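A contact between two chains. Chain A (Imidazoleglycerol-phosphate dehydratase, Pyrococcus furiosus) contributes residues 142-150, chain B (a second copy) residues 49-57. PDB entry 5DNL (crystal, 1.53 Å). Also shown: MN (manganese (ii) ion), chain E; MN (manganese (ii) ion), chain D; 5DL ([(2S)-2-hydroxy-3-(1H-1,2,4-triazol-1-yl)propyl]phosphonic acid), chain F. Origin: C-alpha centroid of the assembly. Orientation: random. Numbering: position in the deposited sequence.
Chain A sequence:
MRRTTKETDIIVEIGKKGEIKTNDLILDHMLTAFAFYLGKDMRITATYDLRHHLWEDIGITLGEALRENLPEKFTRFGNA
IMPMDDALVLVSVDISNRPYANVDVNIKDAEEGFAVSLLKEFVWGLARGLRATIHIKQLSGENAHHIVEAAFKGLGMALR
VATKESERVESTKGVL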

# COMPACT_ATOMS: atom_id res chain seq x y z
N GLU A 142 -22.54 -17.50 11.96
CA GLU A 142 -21.61 -17.04 13.00
C GLU A 142 -21.56 -17.92 14.24
O GLU A 142 -20.51 -18.09 14.83
CB GLU A 142 -21.98 -15.60 13.39
CG GLU A 142 -21.96 -14.68 12.15
CD GLU A 142 -21.86 -13.20 12.43
OE1 GLU A 142 -22.23 -12.77 13.53
OE2 GLU A 142 -21.42 -12.46 11.53
N ASN A 143 -22.71 -18.46 14.66
CA ASN A 143 -22.81 -19.16 15.94
C ASN A 143 -22.31 -20.61 15.87
O ASN A 143 -22.74 -21.39 15.03
CB ASN A 143 -24.26 -19.16 16.41
CG ASN A 143 -24.43 -19.79 17.76
OD1 ASN A 143 -24.49 -21.00 17.87
ND2 ASN A 143 -24.46 -18.98 18.81
N ALA A 144 -21.39 -20.98 16.76
CA ALA A 144 -20.77 -22.31 16.70
C ALA A 144 -21.79 -23.45 16.76
O ALA A 144 -21.70 -24.39 16.01
CB ALA A 144 -19.77 -22.49 17.84
N HIS A 145 -22.72 -23.36 17.69
CA HIS A 145 -23.71 -24.43 17.90
C HIS A 145 -24.59 -24.53 16.67
O HIS A 145 -24.87 -25.64 16.19
CB HIS A 145 -24.54 -24.07 19.14
CG HIS A 145 -25.48 -25.12 19.64
ND1 HIS A 145 -25.64 -25.33 20.99
CD2 HIS A 145 -26.39 -25.91 19.03
CE1 HIS A 145 -26.57 -26.25 21.18
NE2 HIS A 145 -27.05 -26.61 20.01
N HIS A 146 -25.04 -23.40 16.14
CA HIS A 146 -25.92 -23.41 14.97
C HIS A 146 -25.19 -24.02 13.75
O HIS A 146 -25.76 -24.82 13.01
CB HIS A 146 -26.42 -22.03 14.63
CG HIS A 146 -27.28 -21.43 15.69
ND1 HIS A 146 -27.55 -20.08 15.75
CD2 HIS A 146 -27.93 -21.99 16.74
CE1 HIS A 146 -28.34 -19.84 16.77
NE2 HIS A 146 -28.58 -20.97 17.40
N ILE A 147 -23.92 -23.66 13.58
CA ILE A 147 -23.11 -24.17 12.46
C ILE A 147 -22.90 -25.67 12.59
O ILE A 147 -23.13 -26.43 11.63
CB ILE A 147 -21.76 -23.41 12.35
CG1 ILE A 147 -22.01 -21.97 11.93
CG2 ILE A 147 -20.84 -24.10 11.37
CD1 ILE A 147 -20.84 -21.02 12.19
N VAL A 148 -22.44 -26.11 13.76
CA VAL A 148 -22.09 -27.52 13.95
C VAL A 148 -23.37 -28.38 13.93
O VAL A 148 -23.41 -29.43 13.28
CB VAL A 148 -21.28 -27.71 15.22
CG1 VAL A 148 -21.03 -29.19 15.53
CG2 VAL A 148 -19.93 -27.01 15.09
N GLU A 149 -24.43 -27.94 14.61
CA GLU A 149 -25.67 -28.73 14.58
C GLU A 149 -26.25 -28.77 13.17
O GLU A 149 -26.75 -29.82 12.76
CB GLU A 149 -26.70 -28.23 15.60
CG GLU A 149 -27.87 -29.18 15.77
CD GLU A 149 -28.83 -28.79 16.85
OE1 GLU A 149 -28.51 -27.90 17.69
OE2 GLU A 149 -29.95 -29.35 16.81
N ALA A 150 -26.22 -27.67 12.42
CA ALA A 150 -26.67 -27.72 11.03
C ALA A 150 -25.87 -28.75 10.21
O ALA A 150 -26.43 -29.46 9.40
CB ALA A 150 -26.60 -26.35 10.39
N ASP B 49 -29.82 -29.30 29.31
CA ASP B 49 -28.76 -30.18 28.84
C ASP B 49 -27.49 -29.40 28.50
O ASP B 49 -26.43 -29.65 29.05
CB ASP B 49 -29.24 -31.09 27.68
CG ASP B 49 -29.96 -30.32 26.54
OD1 ASP B 49 -30.03 -29.08 26.53
OD2 ASP B 49 -30.49 -30.99 25.61
N LEU B 50 -27.62 -28.42 27.61
CA LEU B 50 -26.51 -27.60 27.15
C LEU B 50 -26.79 -26.13 27.47
O LEU B 50 -27.92 -25.67 27.36
CB LEU B 50 -26.32 -27.75 25.64
CG LEU B 50 -25.97 -29.14 25.11
CD1 LEU B 50 -25.76 -29.07 23.60
CD2 LEU B 50 -24.76 -29.73 25.83
N ARG B 51 -25.74 -25.39 27.81
CA ARG B 51 -25.89 -24.00 28.23
C ARG B 51 -26.56 -23.14 27.14
O ARG B 51 -27.34 -22.26 27.46
CB ARG B 51 -24.54 -23.37 28.63
CG ARG B 51 -23.99 -23.88 29.96
CD ARG B 51 -22.69 -23.18 30.34
NE ARG B 51 -22.91 -21.81 30.81
CZ ARG B 51 -22.08 -20.78 30.62
NH1 ARG B 51 -20.96 -20.91 29.90
NH2 ARG B 51 -22.38 -19.61 31.15
N HIS B 52 -26.25 -23.35 25.86
CA HIS B 52 -26.91 -22.57 24.80
C HIS B 52 -28.42 -22.74 24.88
O HIS B 52 -29.16 -21.76 24.79
CB HIS B 52 -26.39 -23.02 23.46
CG HIS B 52 -26.97 -22.36 22.25
ND1 HIS B 52 -26.16 -21.92 21.22
CD2 HIS B 52 -28.24 -22.12 21.84
CE1 HIS B 52 -26.91 -21.47 20.23
NE2 HIS B 52 -28.17 -21.56 20.58
N HIS B 53 -28.87 -23.99 25.01
CA HIS B 53 -30.30 -24.24 25.10
C HIS B 53 -30.90 -23.51 26.32
O HIS B 53 -31.98 -22.96 26.25
CB HIS B 53 -30.63 -25.72 25.17
CG HIS B 53 -30.20 -26.50 23.97
ND1 HIS B 53 -29.95 -27.86 24.03
CD2 HIS B 53 -29.96 -26.15 22.69
CE1 HIS B 53 -29.59 -28.30 22.84
NE2 HIS B 53 -29.61 -27.29 22.01
N LEU B 54 -30.18 -23.52 27.44
CA LEU B 54 -30.62 -22.78 28.62
C LEU B 54 -30.75 -21.29 28.38
O LEU B 54 -31.78 -20.69 28.67
CB LEU B 54 -29.66 -23.01 29.78
CG LEU B 54 -29.91 -22.19 31.04
CD1 LEU B 54 -31.21 -22.63 31.72
CD2 LEU B 54 -28.71 -22.27 31.97
N TRP B 55 -29.70 -20.67 27.86
CA TRP B 55 -29.72 -19.21 27.67
C TRP B 55 -30.83 -18.76 26.71
O TRP B 55 -31.55 -17.79 26.95
CB TRP B 55 -28.34 -18.67 27.25
CG TRP B 55 -27.35 -18.59 28.39
CD1 TRP B 55 -26.91 -19.63 29.18
CD2 TRP B 55 -26.70 -17.41 28.89
NE1 TRP B 55 -26.02 -19.16 30.11
CE2 TRP B 55 -25.88 -17.81 29.96
CE3 TRP B 55 -26.72 -16.05 28.52
CZ2 TRP B 55 -25.09 -16.91 30.67
CZ3 TRP B 55 -25.93 -15.16 29.22
CH2 TRP B 55 -25.14 -15.59 30.29
N GLU B 56 -30.93 -19.46 25.58
CA GLU B 56 -31.95 -19.15 24.59
C GLU B 56 -33.34 -19.39 25.18
O GLU B 56 -34.22 -18.54 25.03
CB GLU B 56 -31.75 -20.04 23.36
CG GLU B 56 -32.86 -19.93 22.35
CD GLU B 56 -32.51 -20.55 21.02
OE1 GLU B 56 -31.41 -21.12 20.88
OE2 GLU B 56 -33.37 -20.48 20.12
N ASP B 57 -33.55 -20.54 25.83
CA ASP B 57 -34.89 -20.88 26.28
C ASP B 57 -35.34 -20.05 27.49
O ASP B 57 -36.52 -19.74 27.62
CB ASP B 57 -34.96 -22.37 26.56
CG ASP B 57 -34.78 -23.21 25.29
OD1 ASP B 57 -34.57 -22.66 24.16
OD2 ASP B 57 -34.85 -24.44 25.42
MN MN E . -29.14 -27.60 19.71
MN MN D . -29.94 -21.09 19.25
N1 5DL F . -29.80 -25.54 19.14
C3 5DL F . -31.16 -23.98 18.26
N2 5DL F . -30.88 -25.29 18.34
C8 5DL F . -33.16 -28.30 17.69
C7 5DL F . -32.35 -27.32 18.54
C6 5DL F . -31.65 -26.31 17.64
C5 5DL F . -29.44 -24.31 19.54
O10 5DL F . -35.18 -26.57 17.42
P9 5DL F . -34.43 -27.58 16.62
O11 5DL F . -35.28 -28.72 16.12
O12 5DL F . -33.76 -26.93 15.42
O13 5DL F . -31.37 -28.01 19.33
N4 5DL F . -30.23 -23.34 19.04
O HOH W 1 -31.79 -21.01 18.06

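Each stretch is a short loop running into the first turns of a helix, residues 144-150 in chain A and 51-57 in chain B. The helix axes come no closer than 11.8 Å, and their N-to-C directions differ by 120°. At that separation the backbones stay apart, and side chains reach across to make the contact. The nearest CA atoms, those of A:His145 and B:His52, are 7.8 Å apart, and the space between the helices is filled by long polar side chains, two manganese ions and the triazole of the bound phosphonate.

The rule of the contact is a repeated motif: His-His followed three residues later by Glu, present once in each helix. A:His145, A:His146 and A:Glu149 answer B:His52, B:His53 and B:Glu56, with nearly matching rotamers: t for the first histidine and for chi1 and chi2 of the glutamate, m for the second histidine. The first histidine and the glutamate, one helical turn apart, point their CA-to-CB bonds toward the partner. The second histidine sets out sideways, but its end comes nearer.

The metals are shared crosswise. The manganese of chain E takes A:His145 NE2 at 2.3 Å, A:Glu149 OE1 at 2.1 Å and B:His53 NE2 at 2.4 Å. The manganese of chain D takes B:His52 NE2 and A:His146 NE2, each at 2.3 Å, and B:Glu56 OE1 at 2.2 Å. Thus each helix lends a histidine and a glutamate to one ion and its remaining histidine to the other. The triazole spans the pair, with 5DL N1 2.2 Å from the chain E ion and 5DL N4 2.3 Å from the chain D ion; 5DL O13 also binds the chain E ion, at 2.3 Å. Water 1 ligates the chain D ion and donates to B:Glu56 OE2 at 2.6 Å.

No hydrogen bond crosses between the stretches. A:His145 NE2 and B:His53 NE2 lie 3.3 Å apart because both bind the same metal, and A:His146 NE2 and B:His52 NE2 repeat that spacing around the other ion. Between the two sites, the rings of A:His145 and B:His52 meet obliquely, centroids 4.2 Å apart and planes at 49°. B:Leu50 CD1 adds an apolar contact 3.8 Å from A:His145 CE1.

The loops brace these ligands. A:Asn143 caps its helix, OD1 accepting from A:His146 N at 3.0 Å, and the same OD1 sits 3.4 Å from B:His52 CE1, at that ring's edge. In chain B, B:His53 ND1 donates to B:Asp49 OD1 at 2.8 Å, a bond that orients the ring and leaves NE2 for manganese.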